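Local coordinates for mandelate racemase / muconate lactonizing enzyme (Burkholderia pseudomallei, PDB 2POD), which is of unknown function but belongs to the mandelate racemase/muconate lactonizing enzyme family of the enolase superfamily and may act as a lyase, at residues B[120-125]-B[174-179]; B[114-119]-B[371-376]. All coordinates share one frame; numbering follows the deposited sequence.

Contact 1. Residues B[120-125]-B[174-179]; sequences YNTCAG and AMKIWP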
ATOM      1  N   TYR B 120       7.488  21.752 -31.671  1.00 43.51           N
ATOM      2  CA  TYR B 120       7.523  22.885 -30.757  1.00 43.63           C
ATOM      3  C   TYR B 120       8.934  23.429 -30.687  1.00 45.07           C
ATOM      4  O   TYR B 120       9.900  22.680 -30.860  1.00 47.57           O
ATOM      5  CB  TYR B 120       7.000  22.510 -29.357  1.00 44.12           C
ATOM      6  CG  TYR B 120       7.927  21.706 -28.465  1.00 42.78           C
ATOM      7  CD1 TYR B 120       8.752  22.334 -27.524  1.00 40.04           C
ATOM      8  CD2 TYR B 120       7.960  20.312 -28.539  1.00 39.96           C
ATOM      9  CE1 TYR B 120       9.604  21.593 -26.700  1.00 44.01           C
ATOM     10  CE2 TYR B 120       8.800  19.561 -27.709  1.00 38.56           C
ATOM     11  CZ  TYR B 120       9.622  20.209 -26.799  1.00 45.85           C
ATOM     12  OH  TYR B 120      10.447  19.475 -25.976  1.00 41.96           O
ATOM     13  N   ASN B 121       9.052  24.729 -30.436  1.00 48.69           N
ATOM     14  CA  ASN B 121      10.354  25.386 -30.472  1.00 49.41           C
ATOM     15  C   ASN B 121      10.957  25.573 -29.099  1.00 49.48           C
ATOM     16  O   ASN B 121      10.420  26.293 -28.259  1.00 51.15           O
ATOM     17  CB  ASN B 121      10.307  26.716 -31.229  1.00 51.25           C
ATOM     18  CG  ASN B 121      11.682  27.162 -31.698  1.00 50.84           C
ATOM     19  OD1 ASN B 121      12.240  26.604 -32.644  1.00 48.52           O
ATOM     20  ND2 ASN B 121      12.245  28.158 -31.024  1.00 45.29           N
ATOM     21  N   THR B 122      12.079  24.904 -28.873  1.00 50.31           N
ATOM     22  CA  THR B 122      12.882  25.154 -27.693  1.00 50.35           C
ATOM     23  C   THR B 122      13.680  26.440 -27.923  1.00 53.65           C
ATOM     24  O   THR B 122      14.584  26.486 -28.765  1.00 50.71           O
ATOM     25  CB  THR B 122      13.777  23.934 -27.384  1.00 52.61           C
ATOM     26  OG1 THR B 122      12.938  22.834 -27.021  1.00 51.20           O
ATOM     27  CG2 THR B 122      14.752  24.204 -26.246  1.00 47.14           C
ATOM     28  N   CYS B 123      13.319  27.483 -27.177  1.00 53.85           N
ATOM     29  CA  CYS B 123      13.836  28.834 -27.381  1.00 55.00           C
ATOM     30  C   CYS B 123      15.264  29.004 -26.856  1.00 58.16           C
ATOM     31  O   CYS B 123      15.510  29.783 -25.931  1.00 55.43           O
ATOM     32  CB  CYS B 123      12.899  29.863 -26.739  1.00 52.18           C
ATOM     33  SG  CYS B 123      11.193  29.811 -27.348  1.00 60.63           S
ATOM     34  N   ALA B 124      16.194  28.253 -27.444  1.00 64.58           N
ATOM     35  CA  ALA B 124      17.629  28.428 -27.224  1.00 68.16           C
ATOM     36  C   ALA B 124      18.207  29.404 -28.243  1.00 73.75           C
ATOM     37  O   ALA B 124      17.682  29.539 -29.355  1.00 74.21           O
ATOM     38  CB  ALA B 124      18.340  27.088 -27.321  1.00 65.60           C
ATOM     39  N   GLY B 125      19.288  30.079 -27.859  1.00 78.64           N
ATOM     40  CA  GLY B 125      20.112  30.827 -28.807  1.00 83.31           C
ATOM     41  C   GLY B 125      21.059  29.932 -29.592  1.00 87.39           C
ATOM     42  O   GLY B 125      21.280  28.777 -29.208  1.00 86.15           O
ATOM     43  N   ALA B 174       3.713  26.026 -30.213  1.00 51.81           N
ATOM     44  CA  ALA B 174       4.271  25.699 -28.890  1.00 53.20           C
ATOM     45  C   ALA B 174       5.730  26.126 -28.686  1.00 52.73           C
ATOM     46  O   ALA B 174       6.571  25.907 -29.554  1.00 52.55           O
ATOM     47  CB  ALA B 174       4.092  24.209 -28.580  1.00 49.62           C
HETATM   48  N   MSE B 175       6.016  26.730 -27.530  1.00 54.50           N
HETATM   49  CA  MSE B 175       7.396  27.036 -27.116  1.00 54.94           C
HETATM   50  C   MSE B 175       7.772  26.393 -25.786  1.00 53.95           C
HETATM   51  O   MSE B 175       6.941  26.287 -24.882  1.00 52.14           O
HETATM   52  CB  MSE B 175       7.638  28.540 -26.971  1.00 52.97           C
HETATM   53  CG  MSE B 175       6.738  29.428 -27.768  1.00 59.15           C
HETATM   54 SE   MSE B 175       6.208  31.070 -26.862  1.00 71.07          SE
HETATM   55  CE  MSE B 175       7.918  31.618 -26.087  1.00 60.55           C
ATOM     56  N   LYS B 176       9.042  26.016 -25.666  1.00 52.58           N
ATOM     57  CA  LYS B 176       9.647  25.709 -24.376  1.00 48.79           C
ATOM     58  C   LYS B 176      10.606  26.793 -23.900  1.00 49.18           C
ATOM     59  O   LYS B 176      11.531  27.184 -24.614  1.00 46.05           O
ATOM     60  CB  LYS B 176      10.372  24.368 -24.422  1.00 50.73           C
ATOM     61  CG  LYS B 176      10.743  23.831 -23.050  1.00 46.42           C
ATOM     62  CD  LYS B 176      10.946  22.340 -23.092  1.00 47.89           C
ATOM     63  CE  LYS B 176      12.353  22.004 -23.536  1.00 45.92           C
ATOM     64  NZ  LYS B 176      12.511  20.540 -23.767  1.00 53.41           N
ATOM     65  N   ILE B 177      10.380  27.269 -22.679  1.00 49.10           N
ATOM     66  CA  ILE B 177      11.253  28.263 -22.061  1.00 49.71           C
ATOM     67  C   ILE B 177      11.774  27.790 -20.694  1.00 51.06           C
ATOM     68  O   ILE B 177      11.253  26.829 -20.132  1.00 51.74           O
ATOM     69  CB  ILE B 177      10.549  29.633 -21.945  1.00 46.09           C
ATOM     70  CG1 ILE B 177       9.301  29.523 -21.063  1.00 40.33           C
ATOM     71  CG2 ILE B 177      10.172  30.150 -23.341  1.00 51.91           C
ATOM     72  CD1 ILE B 177       8.755  30.850 -20.611  1.00 36.97           C
ATOM     73  N   TRP B 178      12.804  28.457 -20.173  1.00 49.01           N
ATOM     74  CA  TRP B 178      13.354  28.100 -18.866  1.00 45.29           C
ATOM     75  C   TRP B 178      13.763  29.255 -17.936  1.00 44.22           C
ATOM     76  O   TRP B 178      14.905  29.290 -17.472  1.00 45.76           O
ATOM     77  CB  TRP B 178      14.490  27.081 -19.011  1.00 45.72           C
ATOM     78  CG  TRP B 178      15.559  27.460 -19.987  1.00 51.35           C
ATOM     79  CD1 TRP B 178      16.746  28.081 -19.707  1.00 56.91           C
ATOM     80  CD2 TRP B 178      15.551  27.234 -21.403  1.00 57.81           C
ATOM     81  NE1 TRP B 178      17.471  28.261 -20.861  1.00 58.78           N
ATOM     82  CE2 TRP B 178      16.761  27.752 -21.916  1.00 54.50           C
ATOM     83  CE3 TRP B 178      14.638  26.647 -22.289  1.00 52.84           C
ATOM     84  CZ2 TRP B 178      17.081  27.694 -23.272  1.00 55.91           C
ATOM     85  CZ3 TRP B 178      14.953  26.601 -23.631  1.00 51.55           C
ATOM     86  CH2 TRP B 178      16.169  27.110 -24.109  1.00 46.61           C
ATOM     87  N   PRO B 179      12.822  30.171 -17.605  1.00 44.37           N
ATOM     88  CA  PRO B 179      13.193  31.401 -16.891  1.00 45.78           C
ATOM     89  C   PRO B 179      13.511  31.278 -15.382  1.00 49.96           C
ATOM     90  O   PRO B 179      13.915  32.268 -14.770  1.00 49.51           O
ATOM     91  CB  PRO B 179      11.974  32.297 -17.098  1.00 45.98           C
ATOM     92  CG  PRO B 179      10.840  31.357 -17.225  1.00 48.89           C
ATOM     93  CD  PRO B 179      11.370  30.116 -17.871  1.00 44.16           C
TER
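Strands 120-122 and 174-177 run parallel at 22° to each other, bridged at Asn-121 with Met-175 and at Thr-122 with Lys-176. They are neighbouring staves of the TIM-type barrel of the enolase superfamily, and the chain joins them by a beta-alpha-beta crossover through helices 152-158 and 160-170. Three backbone bonds form the ladder: Asn-121 N to Ala-174 O, Lys-176 N to Asn-121 O, and Cys-123 N to Lys-176 O. The Tyr-120, Thr-122 and Lys-176 side chains gather on the barrel's inner side. Lys-176 CB sits at the edge of the Tyr-120 ring, 3.7 Å from CE1. The lysine chain then bends at its third torsion (chi3 84°), which carries CE to 3.6 Å from Thr-122 OG1, while NZ donates to Tyr-120 OH at 3.2 Å. NZ also forms a salt bridge with Glu-246, a ligand of the sodium ion, and the side chain lies about 4 Å from that ion. Thr-122 OG1 is held by Glu-347, so the two residues of this bridge both reach acidic side chains. On the outer side, Cys-123 SG lies 3.8 Å from CB of Met-175, present as selenomethionine, and the pair packs against helix 160-170. Beyond the strand end, where Cys-123 centres an inverse gamma turn, the Trp-178 indole reaches back to the loop. Its CZ3 packs 3.6 Å from Thr-122 CG2, the two side chains crossing at about a right angle. Trp-178 CH2 comes within 3.3 Å of Cys-123 O, and Ala-124 CB meets that ring carbon in the plane of the indole at 3.9 Å.

Contact 2. Residues B[114-119]-B[371-376]; sequences RDTIRT and HITVPD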
ATOM      1  N   ARG B 114       1.630   8.820 -38.954  1.00 50.23           N
ATOM      2  CA  ARG B 114       1.367  10.156 -39.472  1.00 49.64           C
ATOM      3  C   ARG B 114       2.420  10.502 -40.538  1.00 52.16           C
ATOM      4  O   ARG B 114       3.508   9.914 -40.556  1.00 48.48           O
ATOM      5  CB  ARG B 114       1.392  11.177 -38.323  1.00 44.12           C
ATOM      6  CG  ARG B 114       2.717  11.224 -37.549  1.00 40.08           C
ATOM      7  CD  ARG B 114       2.575  11.876 -36.175  1.00 39.10           C
ATOM      8  NE  ARG B 114       1.572  11.214 -35.338  1.00 45.75           N
ATOM      9  CZ  ARG B 114       1.772  10.099 -34.637  1.00 46.81           C
ATOM     10  NH1 ARG B 114       2.956   9.488 -34.646  1.00 39.87           N
ATOM     11  NH2 ARG B 114       0.775   9.590 -33.918  1.00 43.68           N
ATOM     12  N   ASP B 115       2.094  11.448 -41.422  1.00 54.71           N
ATOM     13  CA  ASP B 115       3.059  11.956 -42.414  1.00 57.65           C
ATOM     14  C   ASP B 115       4.001  13.010 -41.833  1.00 54.42           C
ATOM     15  O   ASP B 115       5.208  12.969 -42.071  1.00 54.46           O
ATOM     16  CB  ASP B 115       2.347  12.529 -43.644  1.00 58.18           C
ATOM     17  CG  ASP B 115       1.494  11.501 -44.366  1.00 65.32           C
ATOM     18  OD1 ASP B 115       0.390  11.876 -44.828  1.00 63.12           O
ATOM     19  OD2 ASP B 115       1.923  10.328 -44.472  1.00 66.65           O
ATOM     20  N   THR B 116       3.434  13.962 -41.096  1.00 51.98           N
ATOM     21  CA  THR B 116       4.203  14.933 -40.328  1.00 50.13           C
ATOM     22  C   THR B 116       3.788  14.858 -38.863  1.00 53.33           C
ATOM     23  O   THR B 116       2.704  14.360 -38.543  1.00 53.48           O
ATOM     24  CB  THR B 116       3.953  16.376 -40.818  1.00 54.54           C
ATOM     25  OG1 THR B 116       2.561  16.704 -40.674  1.00 51.76           O
ATOM     26  CG2 THR B 116       4.388  16.557 -42.280  1.00 54.96           C
ATOM     27  N   ILE B 117       4.644  15.366 -37.981  1.00 51.57           N
ATOM     28  CA  ILE B 117       4.274  15.584 -36.588  1.00 49.51           C
ATOM     29  C   ILE B 117       4.447  17.045 -36.222  1.00 49.89           C
ATOM     30  O   ILE B 117       5.372  17.696 -36.699  1.00 50.80           O
ATOM     31  CB  ILE B 117       5.053  14.649 -35.618  1.00 49.25           C
ATOM     32  CG1 ILE B 117       4.561  14.817 -34.175  1.00 50.69           C
ATOM     33  CG2 ILE B 117       6.561  14.813 -35.760  1.00 52.11           C
ATOM     34  CD1 ILE B 117       5.012  13.748 -33.229  1.00 45.54           C
ATOM     35  N   ARG B 118       3.528  17.554 -35.403  1.00 50.18           N
ATOM     36  CA  ARG B 118       3.642  18.862 -34.765  1.00 48.96           C
ATOM     37  C   ARG B 118       4.997  19.048 -34.092  1.00 50.45           C
ATOM     38  O   ARG B 118       5.482  18.166 -33.377  1.00 51.97           O
ATOM     39  CB  ARG B 118       2.517  19.033 -33.741  1.00 51.60           C
ATOM     40  CG  ARG B 118       2.396  20.423 -33.150  1.00 57.22           C
ATOM     41  CD  ARG B 118       1.083  20.569 -32.417  1.00 66.44           C
ATOM     42  NE  ARG B 118       1.017  21.812 -31.656  1.00 68.19           N
ATOM     43  CZ  ARG B 118       1.122  21.892 -30.334  1.00 65.75           C
ATOM     44  NH1 ARG B 118       1.297  20.796 -29.603  1.00 67.52           N
ATOM     45  NH2 ARG B 118       1.040  23.075 -29.740  1.00 65.90           N
ATOM     46  N   THR B 119       5.615  20.192 -34.359  1.00 50.34           N
ATOM     47  CA  THR B 119       6.844  20.567 -33.684  1.00 48.14           C
ATOM     48  C   THR B 119       6.575  21.629 -32.627  1.00 44.71           C
ATOM     49  O   THR B 119       5.541  22.289 -32.660  1.00 45.05           O
ATOM     50  CB  THR B 119       7.938  21.006 -34.689  1.00 50.73           C
ATOM     51  OG1 THR B 119       9.226  20.853 -34.086  1.00 56.10           O
ATOM     52  CG2 THR B 119       7.749  22.459 -35.150  1.00 53.55           C
ATOM     53  N   HIS B 371       5.063  22.036 -38.164  1.00 62.75           N
ATOM     54  CA  HIS B 371       5.057  20.583 -38.306  1.00 61.75           C
ATOM     55  C   HIS B 371       6.345  20.121 -38.981  1.00 59.19           C
ATOM     56  O   HIS B 371       6.883  20.821 -39.834  1.00 63.91           O
ATOM     57  CB  HIS B 371       3.842  20.128 -39.126  1.00 61.61           C
ATOM     58  CG  HIS B 371       2.575  20.014 -38.333  1.00 65.11           C
ATOM     59  ND1 HIS B 371       1.969  18.803 -38.071  1.00 69.47           N
ATOM     60  CD2 HIS B 371       1.791  20.957 -37.759  1.00 69.31           C
ATOM     61  CE1 HIS B 371       0.872  19.005 -37.361  1.00 70.81           C
ATOM     62  NE2 HIS B 371       0.742  20.304 -37.158  1.00 69.08           N
ATOM     63  N   ILE B 372       6.821  18.938 -38.603  1.00 55.49           N
ATOM     64  CA  ILE B 372       8.144  18.444 -38.990  1.00 51.41           C
ATOM     65  C   ILE B 372       8.030  17.015 -39.548  1.00 51.20           C
ATOM     66  O   ILE B 372       7.160  16.243 -39.130  1.00 51.98           O
ATOM     67  CB  ILE B 372       9.179  18.572 -37.805  1.00 51.75           C
ATOM     68  CG1 ILE B 372      10.612  18.251 -38.247  1.00 49.72           C
ATOM     69  CG2 ILE B 372       8.772  17.735 -36.586  1.00 51.68           C
ATOM     70  CD1 ILE B 372      11.675  18.496 -37.180  1.00 33.56           C
ATOM     71  N   THR B 373       8.880  16.685 -40.519  1.00 48.74           N
ATOM     72  CA  THR B 373       8.908  15.354 -41.132  1.00 49.12           C
ATOM     73  C   THR B 373      10.344  14.945 -41.461  1.00 45.38           C
ATOM     74  O   THR B 373      11.255  15.738 -41.292  1.00 45.93           O
ATOM     75  CB  THR B 373       8.004  15.284 -42.389  1.00 53.79           C
ATOM     76  OG1 THR B 373       7.919  13.928 -42.852  1.00 66.01           O
ATOM     77  CG2 THR B 373       8.535  16.184 -43.512  1.00 56.80           C
ATOM     78  N   VAL B 374      10.548  13.708 -41.910  1.00 48.56           N
ATOM     79  CA  VAL B 374      11.898  13.200 -42.197  1.00 48.83           C
ATOM     80  C   VAL B 374      12.403  13.652 -43.579  1.00 51.62           C
ATOM     81  O   VAL B 374      11.593  13.951 -44.461  1.00 53.46           O
ATOM     82  CB  VAL B 374      11.978  11.642 -42.085  1.00 47.11           C
ATOM     83  CG1 VAL B 374      11.796  11.197 -40.646  1.00 54.25           C
ATOM     84  CG2 VAL B 374      10.964  10.962 -42.990  1.00 50.37           C
ATOM     85  N   PRO B 375      13.740  13.698 -43.773  1.00 54.56           N
ATOM     86  CA  PRO B 375      14.286  13.605 -45.135  1.00 56.79           C
ATOM     87  C   PRO B 375      13.985  12.254 -45.786  1.00 57.63           C
ATOM     88  O   PRO B 375      13.995  11.226 -45.102  1.00 58.20           O
ATOM     89  CB  PRO B 375      15.797  13.752 -44.920  1.00 56.00           C
ATOM     90  CG  PRO B 375      16.022  13.358 -43.495  1.00 55.71           C
ATOM     91  CD  PRO B 375      14.810  13.854 -42.770  1.00 53.00           C
ATOM     92  N   ASP B 376      13.720  12.274 -47.092  1.00 55.38           N
ATOM     93  CA  ASP B 376      13.459  11.062 -47.871  1.00 56.08           C
ATOM     94  C   ASP B 376      14.665  10.127 -47.936  1.00 51.40           C
ATOM     95  O   ASP B 376      15.815  10.570 -47.969  1.00 53.53           O
ATOM     96  CB  ASP B 376      13.015  11.421 -49.296  1.00 58.74           C
ATOM     97  CG  ASP B 376      11.504  11.415 -49.459  1.00 71.98           C
ATOM     98  OD1 ASP B 376      10.981  10.474 -50.096  1.00 85.53           O
ATOM     99  OD2 ASP B 376      10.838  12.350 -48.956  1.00 78.21           O
TER
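Ile-117 O takes the N-H of Ile-372 at 2.7 Å and also receives a CA-H contact from His-371. The Ile-117 amide answers through a nearly straight bond to Ile-372 O (169° at the hydrogen), making this an antiparallel hydrogen-bonded pair. Through it the beta hairpin of strands 366-368 and 371-373 is laid against barrel strand 117-122, with the short strand axes splayed to 123°. Next along, Arg-118 and His-371 form a non-hydrogen-bonded pair. The imidazole is folded flat against the backbone opposite, with Arg-118 CA over the centre of one face, a CH-pi contact at 3.7 Å from the centroid. His-371 ND1 and Thr-116 OG1 make a weak hydrogen bond. The arginine extends past the ring to a salt bridge with Asp-216, and it meets Tyr-191 of the second subunit in a cation-pi contact. Ile-117 and Ile-372 share the other face, where their CG2 methyls touch at 3.8 Å. Ile-372 CG2 also packs 3.9 Å from Thr-119 CB, while Thr-119 OG1 bonds to Gln-346 O on the adjacent strand. Past the ladder, Thr-373 OG1 lies anti to its backbone N (chi1 -172°) and donates to Asp-115 O at 3.0 Å.

In the fold
Both contacts hold strand 117-122, contact 1 at its C-terminal part and contact 2 at its N-terminal part, with their centres about 19 Å apart. Contact 1 is buried and parallel, part of the barrel wall itself; its inward polar groups lead to the acidic residues around the sodium ion. Contact 2 is antiparallel and only partly buried, adding a late hairpin of the chain to the same strand, and its chemistry mixes threonine, histidine and aliphatic packing with an arginine directed to a salt bridge and to a second subunit. The ion lies about 14 Å from the Thr-119 side chain. The contacts meet where Arg-118 NH2 packs 3.5 Å from Ala-174 CB.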